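Local coordinates for Lin1840 protein (Listeria innocua serovar 6a, PDB 4ZOE) that probably hydrolyses terminal, non-reducing beta-D-glucosyl residues as a family 3 glycoside hydrolase involved in beta-1,2-glucan metabolism, at residues S382-L387 with G497-I502; A375-N380 with A521-W526; V644-V649 with S682-F687; I393-P398 with N420-L425. The protein carries 1 engineered substitution. All coordinates share one frame; numbering follows the deposited sequence.

Contact 1 (S382-L387 with G497-I502)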
loop_
_atom_site.group_PDB
_atom_site.type_symbol
_atom_site.label_atom_id
_atom_site.label_comp_id
_atom_site.label_asym_id
_atom_site.label_seq_id
_atom_site.Cartn_x
_atom_site.Cartn_y
_atom_site.Cartn_z
ATOM N N SER A 382 -0.176 -33.286 -17.963
ATOM C CA SER A 382 -0.055 -34.691 -18.438
ATOM C C SER A 382 0.062 -35.808 -17.383
ATOM O O SER A 382 0.533 -36.898 -17.692
ATOM C CB SER A 382 1.116 -34.788 -19.406
ATOM O OG SER A 382 0.835 -33.905 -20.518
ATOM N N ARG A 383 -0.419 -35.599 -16.170
ATOM C CA ARG A 383 -0.293 -36.646 -15.138
ATOM C C ARG A 383 1.114 -37.118 -15.029
ATOM O O ARG A 383 1.406 -38.337 -14.884
ATOM C CB ARG A 383 -1.229 -37.818 -15.421
ATOM C CG ARG A 383 -2.590 -37.317 -15.891
ATOM C CD ARG A 383 -3.627 -38.419 -15.984
ATOM N NE ARG A 383 -4.888 -37.815 -16.416
ATOM C CZ ARG A 383 -5.755 -37.218 -15.599
ATOM N NH1 ARG A 383 -5.517 -37.146 -14.291
ATOM N NH2 ARG A 383 -6.850 -36.676 -16.091
ATOM N N LEU A 384 2.024 -36.153 -15.071
ATOM C CA LEU A 384 3.366 -36.457 -14.666
ATOM C C LEU A 384 3.264 -37.079 -13.245
ATOM O O LEU A 384 3.834 -38.100 -12.978
ATOM C CB LEU A 384 4.274 -35.267 -14.684
ATOM C CG LEU A 384 5.642 -35.589 -14.121
ATOM C CD1 LEU A 384 6.271 -36.769 -14.855
ATOM C CD2 LEU A 384 6.573 -34.438 -14.177
ATOM N N LEU A 385 2.553 -36.407 -12.358
ATOM C CA LEU A 385 2.423 -36.892 -10.980
ATOM C C LEU A 385 1.084 -37.640 -10.825
ATOM O O LEU A 385 0.105 -37.285 -11.493
ATOM C CB LEU A 385 2.539 -35.676 -10.041
ATOM C CG LEU A 385 3.750 -34.839 -9.950
ATOM C CD1 LEU A 385 3.498 -33.802 -8.808
ATOM C CD2 LEU A 385 4.968 -35.717 -9.598
ATOM N N PRO A 386 1.008 -38.657 -9.958
ATOM C CA PRO A 386 2.108 -39.216 -9.159
ATOM C C PRO A 386 3.126 -40.039 -10.008
ATOM O O PRO A 386 2.797 -40.619 -11.077
ATOM C CB PRO A 386 1.404 -40.140 -8.170
ATOM C CG PRO A 386 0.135 -40.507 -8.805
ATOM C CD PRO A 386 -0.254 -39.362 -9.713
ATOM N N LEU A 387 4.353 -40.053 -9.506
ATOM C CA LEU A 387 5.428 -40.830 -10.084
ATOM C C LEU A 387 5.286 -42.319 -9.638
ATOM O O LEU A 387 4.916 -42.608 -8.517
ATOM C CB LEU A 387 6.735 -40.256 -9.698
ATOM C CG LEU A 387 7.195 -38.814 -9.902
ATOM C CD1 LEU A 387 8.642 -38.655 -9.358
ATOM C CD2 LEU A 387 7.156 -38.444 -11.333
ATOM N N GLY A 497 15.127 -31.992 -21.981
ATOM C CA GLY A 497 14.123 -32.812 -22.658
ATOM C C GLY A 497 13.362 -33.856 -21.837
ATOM O O GLY A 497 12.609 -34.647 -22.407
ATOM N N LYS A 498 13.557 -33.905 -20.520
ATOM C CA LYS A 498 12.845 -34.844 -19.665
ATOM C C LYS A 498 11.784 -34.150 -18.816
ATOM O O LYS A 498 11.947 -33.025 -18.479
ATOM C CB LYS A 498 13.829 -35.551 -18.737
ATOM C CG LYS A 498 14.948 -36.170 -19.530
ATOM C CD LYS A 498 15.190 -37.632 -19.341
ATOM C CE LYS A 498 16.269 -38.153 -20.307
ATOM N NZ LYS A 498 17.015 -39.282 -19.661
ATOM N N PRO A 499 10.745 -34.848 -18.420
ATOM C CA PRO A 499 9.691 -34.175 -17.618
ATOM C C PRO A 499 10.248 -33.728 -16.276
ATOM O O PRO A 499 11.043 -34.454 -15.646
ATOM C CB PRO A 499 8.632 -35.257 -17.367
ATOM C CG PRO A 499 9.050 -36.448 -18.198
ATOM C CD PRO A 499 10.470 -36.285 -18.626
ATOM N N VAL A 500 9.814 -32.534 -15.840
ATOM C CA VAL A 500 10.286 -31.935 -14.628
ATOM C C VAL A 500 9.151 -31.685 -13.628
ATOM O O VAL A 500 8.125 -31.030 -13.986
ATOM C CB VAL A 500 10.995 -30.597 -14.927
ATOM C CG1 VAL A 500 11.505 -29.968 -13.635
ATOM C CG2 VAL A 500 12.074 -30.778 -15.968
ATOM N N VAL A 501 9.324 -32.148 -12.371
ATOM C CA VAL A 501 8.494 -31.679 -11.264
ATOM C C VAL A 501 9.371 -30.728 -10.435
ATOM O O VAL A 501 10.415 -31.130 -9.971
ATOM C CB VAL A 501 8.196 -32.732 -10.128
ATOM C CG1 VAL A 501 7.221 -32.181 -9.074
ATOM C CG2 VAL A 501 7.886 -34.084 -10.610
ATOM N N ILE A 502 8.929 -29.507 -10.154
ATOM C CA ILE A 502 9.610 -28.601 -9.237
ATOM C C ILE A 502 8.934 -28.732 -7.887
ATOM O O ILE A 502 7.682 -28.629 -7.807
ATOM C CB ILE A 502 9.481 -27.125 -9.733
ATOM C CG1 ILE A 502 10.387 -26.948 -10.916
ATOM C CG2 ILE A 502 9.918 -26.117 -8.622
ATOM C CD1 ILE A 502 10.239 -25.663 -11.721
#

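Contact 2 (A375-N380 with A521-W526)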
loop_
_atom_site.group_PDB
_atom_site.type_symbol
_atom_site.label_atom_id
_atom_site.label_comp_id
_atom_site.label_asym_id
_atom_site.label_seq_id
_atom_site.Cartn_x
_atom_site.Cartn_y
_atom_site.Cartn_z
ATOM N N ALA A 375 0.473 -29.066 1.637
ATOM C CA ALA A 375 1.160 -28.782 0.359
ATOM C C ALA A 375 0.086 -28.450 -0.636
ATOM O O ALA A 375 -1.068 -28.849 -0.523
ATOM C CB ALA A 375 1.997 -29.944 -0.166
ATOM N N VAL A 376 0.483 -27.683 -1.612
ATOM C CA VAL A 376 -0.460 -27.241 -2.664
ATOM C C VAL A 376 0.125 -27.639 -3.989
ATOM O O VAL A 376 1.212 -27.227 -4.326
ATOM C CB VAL A 376 -0.715 -25.705 -2.631
ATOM C CG1 VAL A 376 -1.731 -25.423 -3.696
ATOM C CG2 VAL A 376 -1.183 -25.204 -1.250
ATOM N N LEU A 377 -0.615 -28.478 -4.733
ATOM C CA LEU A 377 -0.279 -28.842 -6.071
ATOM C C LEU A 377 -0.748 -27.748 -6.999
ATOM O O LEU A 377 -1.927 -27.483 -7.118
ATOM C CB LEU A 377 -0.954 -30.194 -6.431
ATOM C CG LEU A 377 -0.552 -30.691 -7.859
ATOM C CD1 LEU A 377 0.941 -31.062 -7.917
ATOM C CD2 LEU A 377 -1.438 -31.836 -8.241
ATOM N N LEU A 378 0.202 -27.091 -7.657
ATOM C CA LEU A 378 -0.102 -25.884 -8.510
ATOM C C LEU A 378 -0.186 -26.203 -9.964
ATOM O O LEU A 378 -0.970 -25.527 -10.731
ATOM C CB LEU A 378 0.950 -24.745 -8.238
ATOM C CG LEU A 378 0.945 -24.147 -6.779
ATOM C CD1 LEU A 378 2.058 -23.177 -6.572
ATOM C CD2 LEU A 378 -0.430 -23.499 -6.614
ATOM N N GLU A 379 0.606 -27.157 -10.419
ATOM C CA GLU A 379 0.543 -27.612 -11.839
ATOM C C GLU A 379 0.824 -29.091 -11.909
ATOM O O GLU A 379 1.634 -29.624 -11.119
ATOM C CB GLU A 379 1.549 -26.906 -12.794
ATOM C CG GLU A 379 1.519 -25.379 -12.814
ATOM C CD GLU A 379 0.370 -24.804 -13.651
ATOM O OE1 GLU A 379 -0.356 -25.570 -14.365
ATOM O OE2 GLU A 379 0.173 -23.581 -13.501
ATOM N N ASN A 380 0.189 -29.736 -12.875
ATOM C CA ASN A 380 0.377 -31.207 -13.082
ATOM C C ASN A 380 -0.070 -31.493 -14.473
ATOM O O ASN A 380 -1.189 -31.903 -14.710
ATOM C CB ASN A 380 -0.305 -32.089 -12.063
ATOM C CG ASN A 380 0.110 -33.555 -12.200
ATOM O OD1 ASN A 380 1.125 -33.841 -12.776
ATOM N ND2 ASN A 380 -0.687 -34.453 -11.673
ATOM N N ALA A 521 5.215 -30.144 -13.751
ATOM C CA ALA A 521 4.484 -30.163 -12.478
ATOM C C ALA A 521 5.166 -29.190 -11.491
ATOM O O ALA A 521 6.388 -28.934 -11.571
ATOM C CB ALA A 521 4.312 -31.610 -11.907
ATOM N N LEU A 522 4.365 -28.616 -10.603
ATOM C CA LEU A 522 4.822 -27.684 -9.553
ATOM C C LEU A 522 4.103 -27.973 -8.246
ATOM O O LEU A 522 2.943 -27.824 -8.201
ATOM C CB LEU A 522 4.649 -26.192 -10.053
ATOM C CG LEU A 522 4.925 -25.089 -9.013
ATOM C CD1 LEU A 522 6.415 -25.038 -8.643
ATOM C CD2 LEU A 522 4.488 -23.752 -9.577
ATOM N N LEU A 523 4.825 -28.344 -7.214
ATOM C CA LEU A 523 4.315 -28.694 -5.884
ATOM C C LEU A 523 4.963 -27.725 -4.870
ATOM O O LEU A 523 6.193 -27.603 -4.713
ATOM C CB LEU A 523 4.619 -30.170 -5.526
ATOM C CG LEU A 523 4.065 -30.739 -4.199
ATOM C CD1 LEU A 523 2.551 -30.707 -4.203
ATOM C CD2 LEU A 523 4.633 -32.174 -4.035
ATOM N N GLU A 524 4.079 -26.983 -4.244
ATOM C CA GLU A 524 4.404 -26.009 -3.226
ATOM C C GLU A 524 4.355 -26.724 -1.861
ATOM O O GLU A 524 3.282 -27.006 -1.357
ATOM C CB GLU A 524 3.360 -24.857 -3.232
ATOM C CG GLU A 524 3.432 -23.888 -2.061
ATOM C CD GLU A 524 4.734 -23.103 -2.004
ATOM O OE1 GLU A 524 5.744 -23.695 -1.536
ATOM O OE2 GLU A 524 4.748 -21.892 -2.392
ATOM N N LEU A 525 5.509 -26.976 -1.309
ATOM C CA LEU A 525 5.594 -27.635 -0.010
ATOM C C LEU A 525 5.739 -26.690 1.148
ATOM O O LEU A 525 5.696 -27.140 2.336
ATOM C CB LEU A 525 6.796 -28.511 -0.035
ATOM C CG LEU A 525 6.866 -29.887 -0.663
ATOM C CD1 LEU A 525 5.705 -30.812 -0.326
ATOM C CD2 LEU A 525 7.267 -29.916 -2.102
ATOM N N TRP A 526 5.863 -25.395 0.835
ATOM C CA TRP A 526 6.185 -24.377 1.857
ATOM C C TRP A 526 7.413 -24.898 2.696
ATOM O O TRP A 526 8.457 -25.399 2.158
ATOM C CB TRP A 526 4.922 -24.107 2.710
ATOM C CG TRP A 526 3.768 -23.620 1.950
ATOM C CD1 TRP A 526 2.630 -24.265 1.713
ATOM C CD2 TRP A 526 3.591 -22.299 1.463
ATOM N NE1 TRP A 526 1.758 -23.457 1.022
ATOM C CE2 TRP A 526 2.329 -22.224 0.898
ATOM C CE3 TRP A 526 4.384 -21.125 1.495
ATOM C CZ2 TRP A 526 1.851 -21.064 0.294
ATOM C CZ3 TRP A 526 3.866 -19.962 0.925
ATOM C CH2 TRP A 526 2.634 -19.949 0.338
#

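Contact 3 (V644-V649 with S682-F687). With MG (magnesium ion), chain C.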
loop_
_atom_site.group_PDB
_atom_site.type_symbol
_atom_site.label_atom_id
_atom_site.label_comp_id
_atom_site.label_asym_id
_atom_site.label_seq_id
_atom_site.Cartn_x
_atom_site.Cartn_y
_atom_site.Cartn_z
ATOM N N VAL A 644 -17.495 -21.863 0.457
ATOM C CA VAL A 644 -18.689 -21.080 0.216
ATOM C C VAL A 644 -18.359 -19.617 0.479
ATOM O O VAL A 644 -17.949 -19.259 1.562
ATOM C CB VAL A 644 -19.884 -21.530 1.102
ATOM C CG1 VAL A 644 -21.107 -20.831 0.686
ATOM C CG2 VAL A 644 -20.111 -23.052 1.022
ATOM N N TYR A 645 -18.662 -18.775 -0.524
ATOM C CA TYR A 645 -18.480 -17.348 -0.452
ATOM C C TYR A 645 -19.795 -16.598 -0.546
ATOM O O TYR A 645 -20.771 -17.083 -1.129
ATOM C CB TYR A 645 -17.551 -16.899 -1.592
ATOM C CG TYR A 645 -16.198 -17.544 -1.651
ATOM C CD1 TYR A 645 -16.017 -18.780 -2.212
ATOM C CD2 TYR A 645 -15.085 -16.857 -1.202
ATOM C CE1 TYR A 645 -14.778 -19.367 -2.302
ATOM C CE2 TYR A 645 -13.826 -17.428 -1.216
ATOM C CZ TYR A 645 -13.671 -18.695 -1.766
ATOM O OH TYR A 645 -12.461 -19.250 -1.879
ATOM N N LEU A 646 -19.829 -15.420 0.047
ATOM C CA LEU A 646 -20.949 -14.529 -0.037
ATOM C C LEU A 646 -20.490 -13.160 -0.609
ATOM O O LEU A 646 -19.364 -12.711 -0.348
ATOM C CB LEU A 646 -21.483 -14.247 1.341
ATOM C CG LEU A 646 -22.693 -14.977 1.899
ATOM C CD1 LEU A 646 -23.305 -14.127 3.039
ATOM C CD2 LEU A 646 -23.729 -15.375 0.862
ATOM N N GLN A 647 -21.342 -12.526 -1.394
ATOM C CA GLN A 647 -21.193 -11.196 -1.865
ATOM C C GLN A 647 -22.436 -10.377 -1.536
ATOM O O GLN A 647 -23.564 -10.861 -1.710
ATOM C CB GLN A 647 -21.058 -11.186 -3.389
ATOM C CG GLN A 647 -20.886 -9.781 -3.947
ATOM C CD GLN A 647 -20.855 -9.723 -5.485
ATOM O OE1 GLN A 647 -21.166 -10.690 -6.193
ATOM N NE2 GLN A 647 -20.468 -8.566 -5.992
ATOM N N ASP A 648 -22.218 -9.143 -1.051
ATOM C CA ASP A 648 -23.238 -8.199 -0.824
ATOM C C ASP A 648 -23.248 -7.279 -2.039
ATOM O O ASP A 648 -22.389 -6.449 -2.167
ATOM C CB ASP A 648 -22.971 -7.460 0.473
ATOM C CG ASP A 648 -24.132 -6.594 0.935
ATOM O OD1 ASP A 648 -25.115 -6.351 0.231
ATOM O OD2 ASP A 648 -24.026 -6.071 2.038
ATOM N N VAL A 649 -24.227 -7.411 -2.909
ATOM C CA VAL A 649 -24.185 -6.721 -4.215
ATOM C C VAL A 649 -24.212 -5.210 -4.163
ATOM O O VAL A 649 -23.452 -4.578 -4.885
ATOM C CB VAL A 649 -25.238 -7.288 -5.174
ATOM C CG1 VAL A 649 -25.220 -6.528 -6.441
ATOM C CG2 VAL A 649 -24.951 -8.773 -5.376
ATOM N N SER A 682 -26.823 -14.964 9.945
ATOM C CA SER A 682 -27.018 -13.589 9.537
ATOM C C SER A 682 -25.769 -12.696 9.752
ATOM O O SER A 682 -25.515 -11.692 9.014
ATOM C CB SER A 682 -28.247 -13.039 10.200
ATOM O OG SER A 682 -28.012 -12.660 11.467
ATOM N N GLU A 683 -24.964 -13.047 10.747
ATOM C CA GLU A 683 -23.680 -12.406 10.893
ATOM C C GLU A 683 -22.780 -12.506 9.592
ATOM O O GLU A 683 -21.975 -11.627 9.322
ATOM C CB GLU A 683 -22.984 -12.974 12.155
ATOM C CG GLU A 683 -21.811 -12.123 12.597
ATOM C CD GLU A 683 -20.568 -12.400 11.774
ATOM O OE1 GLU A 683 -20.418 -13.553 11.225
ATOM O OE2 GLU A 683 -19.736 -11.449 11.693
ATOM N N ALA A 684 -22.936 -13.540 8.785
ATOM C CA ALA A 684 -22.155 -13.680 7.532
ATOM C C ALA A 684 -22.562 -12.656 6.531
ATOM O O ALA A 684 -21.797 -12.386 5.631
ATOM C CB ALA A 684 -22.305 -15.045 6.960
ATOM N N PHE A 685 -23.758 -12.084 6.697
ATOM C CA PHE A 685 -24.357 -11.062 5.772
ATOM C C PHE A 685 -24.155 -9.607 6.197
ATOM O O PHE A 685 -24.675 -8.636 5.556
ATOM C CB PHE A 685 -25.891 -11.352 5.718
ATOM C CG PHE A 685 -26.269 -12.643 5.019
ATOM C CD1 PHE A 685 -26.225 -13.862 5.673
ATOM C CD2 PHE A 685 -26.724 -12.619 3.726
ATOM C CE1 PHE A 685 -26.578 -15.042 5.010
ATOM C CE2 PHE A 685 -27.099 -13.772 3.067
ATOM C CZ PHE A 685 -27.006 -15.002 3.711
ATOM N N SER A 686 -23.516 -9.491 7.367
ATOM C CA SER A 686 -23.403 -8.236 8.138
ATOM C C SER A 686 -21.999 -7.641 7.889
ATOM O O SER A 686 -21.059 -8.334 7.437
ATOM C CB SER A 686 -23.589 -8.520 9.633
ATOM O OG SER A 686 -24.868 -9.130 9.881
ATOM N N PHE A 687 -21.873 -6.366 8.154
ATOM C CA PHE A 687 -20.635 -5.664 7.902
ATOM C C PHE A 687 -20.644 -4.400 8.736
ATOM O O PHE A 687 -21.684 -4.013 9.242
ATOM C CB PHE A 687 -20.476 -5.290 6.423
ATOM C CG PHE A 687 -21.445 -4.277 5.936
ATOM C CD1 PHE A 687 -22.708 -4.685 5.521
ATOM C CD2 PHE A 687 -21.129 -2.980 5.854
ATOM C CE1 PHE A 687 -23.629 -3.745 5.059
ATOM C CE2 PHE A 687 -21.996 -2.049 5.354
ATOM C CZ PHE A 687 -23.282 -2.447 4.960
HETATM MG MG MG C . -26.733 -5.192 0.323
HETATM O O HOH W 1 -22.756 -7.725 3.620
HETATM O O HOH W 2 -26.031 -4.357 2.130
HETATM O O HOH W 3 -28.314 -3.864 0.308
HETATM O O HOH W 4 -27.278 -6.055 -1.719
HETATM O O HOH W 5 -27.821 -6.662 1.330
#

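Contact 4 (I393-P398 with N420-L425)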
loop_
_atom_site.group_PDB
_atom_site.type_symbol
_atom_site.label_atom_id
_atom_site.label_comp_id
_atom_site.label_asym_id
_atom_site.label_seq_id
_atom_site.Cartn_x
_atom_site.Cartn_y
_atom_site.Cartn_z
ATOM N N ILE A 393 14.740 -41.189 -10.891
ATOM C CA ILE A 393 14.724 -39.752 -10.486
ATOM C C ILE A 393 16.112 -39.095 -10.478
ATOM O O ILE A 393 17.082 -39.526 -9.746
ATOM C CB ILE A 393 14.073 -39.557 -9.105
ATOM C CG1 ILE A 393 12.636 -40.056 -9.157
ATOM C CG2 ILE A 393 14.108 -38.018 -8.695
ATOM C CD1 ILE A 393 11.875 -40.001 -7.818
ATOM N N ALA A 394 16.234 -38.022 -11.261
ATOM C CA ALA A 394 17.305 -37.054 -11.055
ATOM C C ALA A 394 16.827 -35.956 -10.073
ATOM O O ALA A 394 15.914 -35.163 -10.381
ATOM C CB ALA A 394 17.794 -36.431 -12.363
ATOM N N LEU A 395 17.427 -35.916 -8.879
ATOM C CA LEU A 395 16.997 -34.985 -7.824
ATOM C C LEU A 395 18.054 -33.884 -7.831
ATOM O O LEU A 395 19.230 -34.122 -7.579
ATOM C CB LEU A 395 16.943 -35.676 -6.417
ATOM C CG LEU A 395 16.757 -34.701 -5.277
ATOM C CD1 LEU A 395 15.461 -33.998 -5.384
ATOM C CD2 LEU A 395 16.842 -35.461 -3.930
ATOM N N VAL A 396 17.676 -32.659 -8.231
ATOM C CA VAL A 396 18.663 -31.639 -8.408
ATOM C C VAL A 396 18.195 -30.328 -7.788
ATOM O O VAL A 396 16.980 -30.109 -7.658
ATOM C CB VAL A 396 18.977 -31.407 -9.950
ATOM C CG1 VAL A 396 19.267 -32.715 -10.699
ATOM C CG2 VAL A 396 17.829 -30.823 -10.632
ATOM N N GLY A 397 19.174 -29.557 -7.400
ATOM C CA GLY A 397 18.966 -28.188 -6.853
ATOM C C GLY A 397 19.326 -27.972 -5.397
ATOM O O GLY A 397 19.825 -28.887 -4.693
ATOM N N PRO A 398 19.074 -26.744 -4.914
ATOM C CA PRO A 398 19.440 -26.311 -3.642
ATOM C C PRO A 398 18.679 -26.994 -2.540
ATOM O O PRO A 398 19.247 -27.013 -1.399
ATOM C CB PRO A 398 19.232 -24.795 -3.668
ATOM C CG PRO A 398 18.250 -24.531 -4.759
ATOM C CD PRO A 398 18.464 -25.654 -5.721
ATOM N N ASN A 420 15.488 -34.583 5.147
ATOM C CA ASN A 420 15.694 -33.869 3.885
ATOM C C ASN A 420 15.086 -34.584 2.681
ATOM O O ASN A 420 14.578 -35.728 2.755
ATOM C CB ASN A 420 17.128 -33.546 3.696
ATOM C CG ASN A 420 17.990 -34.757 3.291
ATOM O OD1 ASN A 420 17.535 -35.870 3.152
ATOM N ND2 ASN A 420 19.191 -34.488 3.013
ATOM N N VAL A 421 15.095 -33.890 1.542
ATOM C CA VAL A 421 14.401 -34.413 0.397
ATOM C C VAL A 421 15.024 -35.701 -0.116
ATOM O O VAL A 421 14.317 -36.634 -0.405
ATOM C CB VAL A 421 14.275 -33.386 -0.719
ATOM C CG1 VAL A 421 13.491 -33.984 -1.896
ATOM C CG2 VAL A 421 13.501 -32.146 -0.232
ATOM N N GLU A 422 16.334 -35.745 -0.246
ATOM C CA GLU A 422 16.999 -36.935 -0.719
ATOM C C GLU A 422 16.652 -38.138 0.156
ATOM O O GLU A 422 16.356 -39.197 -0.337
ATOM C CB GLU A 422 18.514 -36.745 -0.661
ATOM C CG GLU A 422 19.230 -38.015 -1.137
ATOM C CD GLU A 422 20.754 -37.938 -1.157
ATOM O OE1 GLU A 422 21.385 -36.928 -0.757
ATOM O OE2 GLU A 422 21.349 -38.949 -1.648
ATOM N N THR A 423 16.776 -37.944 1.456
ATOM C CA THR A 423 16.460 -39.020 2.420
ATOM C C THR A 423 15.079 -39.478 2.338
ATOM O O THR A 423 14.879 -40.688 2.308
ATOM C CB THR A 423 16.809 -38.626 3.851
ATOM O OG1 THR A 423 18.188 -38.321 3.851
ATOM C CG2 THR A 423 16.516 -39.761 4.893
ATOM N N GLY A 424 14.123 -38.562 2.231
ATOM C CA GLY A 424 12.723 -38.938 2.035
ATOM C C GLY A 424 12.530 -39.720 0.737
ATOM O O GLY A 424 11.805 -40.724 0.719
ATOM N N LEU A 425 13.133 -39.265 -0.362
ATOM C CA LEU A 425 12.855 -39.895 -1.662
ATOM C C LEU A 425 13.438 -41.319 -1.664
ATOM O O LEU A 425 12.852 -42.212 -2.235
ATOM C CB LEU A 425 13.447 -39.082 -2.823
ATOM C CG LEU A 425 12.776 -37.764 -3.174
ATOM C CD1 LEU A 425 13.219 -37.411 -4.601
ATOM C CD2 LEU A 425 11.303 -37.856 -2.977
#

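Contact 1 (S382-L387 with G497-I502)
L384 reaches across to P499, V500 and V501 with both of its methyl branches. Its CB already points at the other segment, and with CG anti to the backbone N (chi1 174°) the chain runs straight on in that direction until it forks. CB of P499 sits against both branches, 3.8 Å from L384 CD1 and 3.9 Å from L384 CD2, and the two side chains cross at about a right angle. L384 CD2 also reaches the backbone and side chain just beyond: it lies 3.7 Å from the carbonyl O of V500 and 3.8 Å from CG2 of V501. The fork of the leucine thus bridges the loop end and the first residues of the strand.

V501 is the shared partner. CG2 of V501 also takes CD2 of L385 at 3.5 Å, tighter than an ordinary methyl-methyl contact, while CD1 of L385 lies beside the other valine branch, CG1. L387 adds a looser edge, its CD2 standing 4.5 Å from V501 CG2. No hydrogen bond crosses; the contact is purely apolar, made by a loop that turns through a cis peptide between L385 and P386.

In the family 3 C-terminal domain, strand 500-505 runs between strands 521-524 and 459-465, and V500 turns its side chain to the face opposite V501, onto L462. On the V501 side, A521 of the adjacent strand and L540 of helix 532-541 both touch L385 and V501, V459 of strand 459-465 borders L384, and a backbone bond between L387 and L540 ties the loop to that helix.

Contact 2 (A375-N380 with A521-W526)
V376 and E524 pair as the first rung of an antiparallel ladder that breaks step in a classic beta bulge. Each backbone N of this pair bonds to the other's O at 2.9 Å. At the bulge L378 and E379 both face L522, whose carbonyl O takes two donors: L378 N at 2.9 Å, almost head-on to the carbonyl (168°), and E379 N at a longer 3.3 Å, in the carbonyl plane on a lone pair. L522 N returns a bond to E379 O, and the ladder closes at N380 and A521.

Among the side chains, L377 crosses L523 at about a right angle, their CD1 methyls 4.1 Å apart. CD1 of L378 packs on CD2 of L522 and on CB of E524; the L378 and E524 side chains lie side by side, pointing the same way.

Further out, strand 376-380 is one edge of a mixed sheet within this chain, with strand 500-505 bonded to the far side of 521-524. Polar ends are held from outside: E379 OE2 by Y596 OH, N380 ND2 by L385 O, E524 OE2 by N506 ND2. Bent at chi2 (64°), E524 brings OE1 back to W526 N at 2.9 Å. E524 CG lies over one face of the indole, offset toward its rim. V376 CG2 sits at the edge of that ring, 4.1 Å from W526 NE1, a buried nitrogen without a hydrogen-bond partner in the model.

Contact 3 (V644-V649 with S682-F687)
D648 OD2 is gripped by two waters, both 2.6 Å from it. The first donates to it and also to the carbonyl O of F685 at 2.9 Å, so a single water stitches strand to turn; the second is a ligand of the magnesium ion. D648 CG is anti to the backbone N (chi1 -170°), which carries the carboxylate out to metal and water. D648 OD1 binds the ion directly at 2.0 Å; four waters and the carbonyl O of T650 bring the shell to six. Held at both oxygens, the carboxylate has little freedom to rotate. The F687 ring comes near as well, CE1 of F687 lying 3.8 Å from D648 OD2, its plane 66° from the carboxylate; R655 NE makes a long, weak ion pair with D648 OD2.

Two residues back, L646 CD1 stands over the middle of the F685 ring, 3.6 Å from the centroid and 3° off the normal, a textbook CH-pi contact. It also lies against A684, nearest its carbonyl O, with CB a little further off.

In this fibronectin type III-like domain, strand 638-648 runs between strands 699-706 and 659-668. V703, K661 and L680 back L646, and H701 meets F685 edge-to-face.

Contact 4 (I393-P398 with N420-L425)
L395 drives its two methyls into the first turn of helix 421-426, the strand-to-helix step of a beta-alpha-beta unit formed by strand 393-397, this helix and strand 432-436. The axes of strand 393-397 and of helical residues 421-425 pass 10.3 Å apart and run nearly antiparallel, at 166°.

The tight part is around L395. Its CG is anti to the backbone N (chi1 169°), which carries the fork out from the sheet to the helix. CD2 of L395 presses on the helix backbone, 3.5 Å from CA of E422. CD1 of L395 drops between V421 and L425, one turn apart on the same helix face, at 4.0 Å from V421 CG1 and 4.2 Å from L425 CD1. Strand neighbours V432, V434 and V461 close in around the same leucine. Further along, the packing relaxes: I393 gives only its CG2, 4.2 Å from L425 CD1, and L425 goes on to A537 and L540 of helix 532-541.

The other side of the helix start is polar and more open. E422 meets L395 with its backbone and CB; its chain then runs out extended, and OE2 makes a salt bridge with R426 NE. T423 points away from the strand and is exposed, though it touches a crystal neighbour. N420 is the N-cap, held in turn by its ND2 bonding to T401 O. N420 OD1 receives two donors from T423, which come from opposite faces of the amide plane: the backbone N at 2.8 Å and the hydroxyl OG1 at 2.6 Å.

Overall arrangement
Contacts 1, 2 and 4 belong to one mixed sheet and its flanking elements in the family 3 C-terminal domain; contact 3 stands apart in the fibronectin type III-like domain. Contacts 1 and 2 have centres about 12 Å apart and touch directly, I502 O lying 2.9 Å from L523 N, a probable hydrogen bond between neighbouring strands. Contact 4 joins contact 1 through L387 CD1 and I393 CD1, 3.8 Å apart, but stays about 7 Å from contact 2 at the nearest atoms. Only contact 3 holds the magnesium site; its nearest atoms lie about 13 Å from contact 2, 23 Å from contact 1 and 29 Å from contact 4.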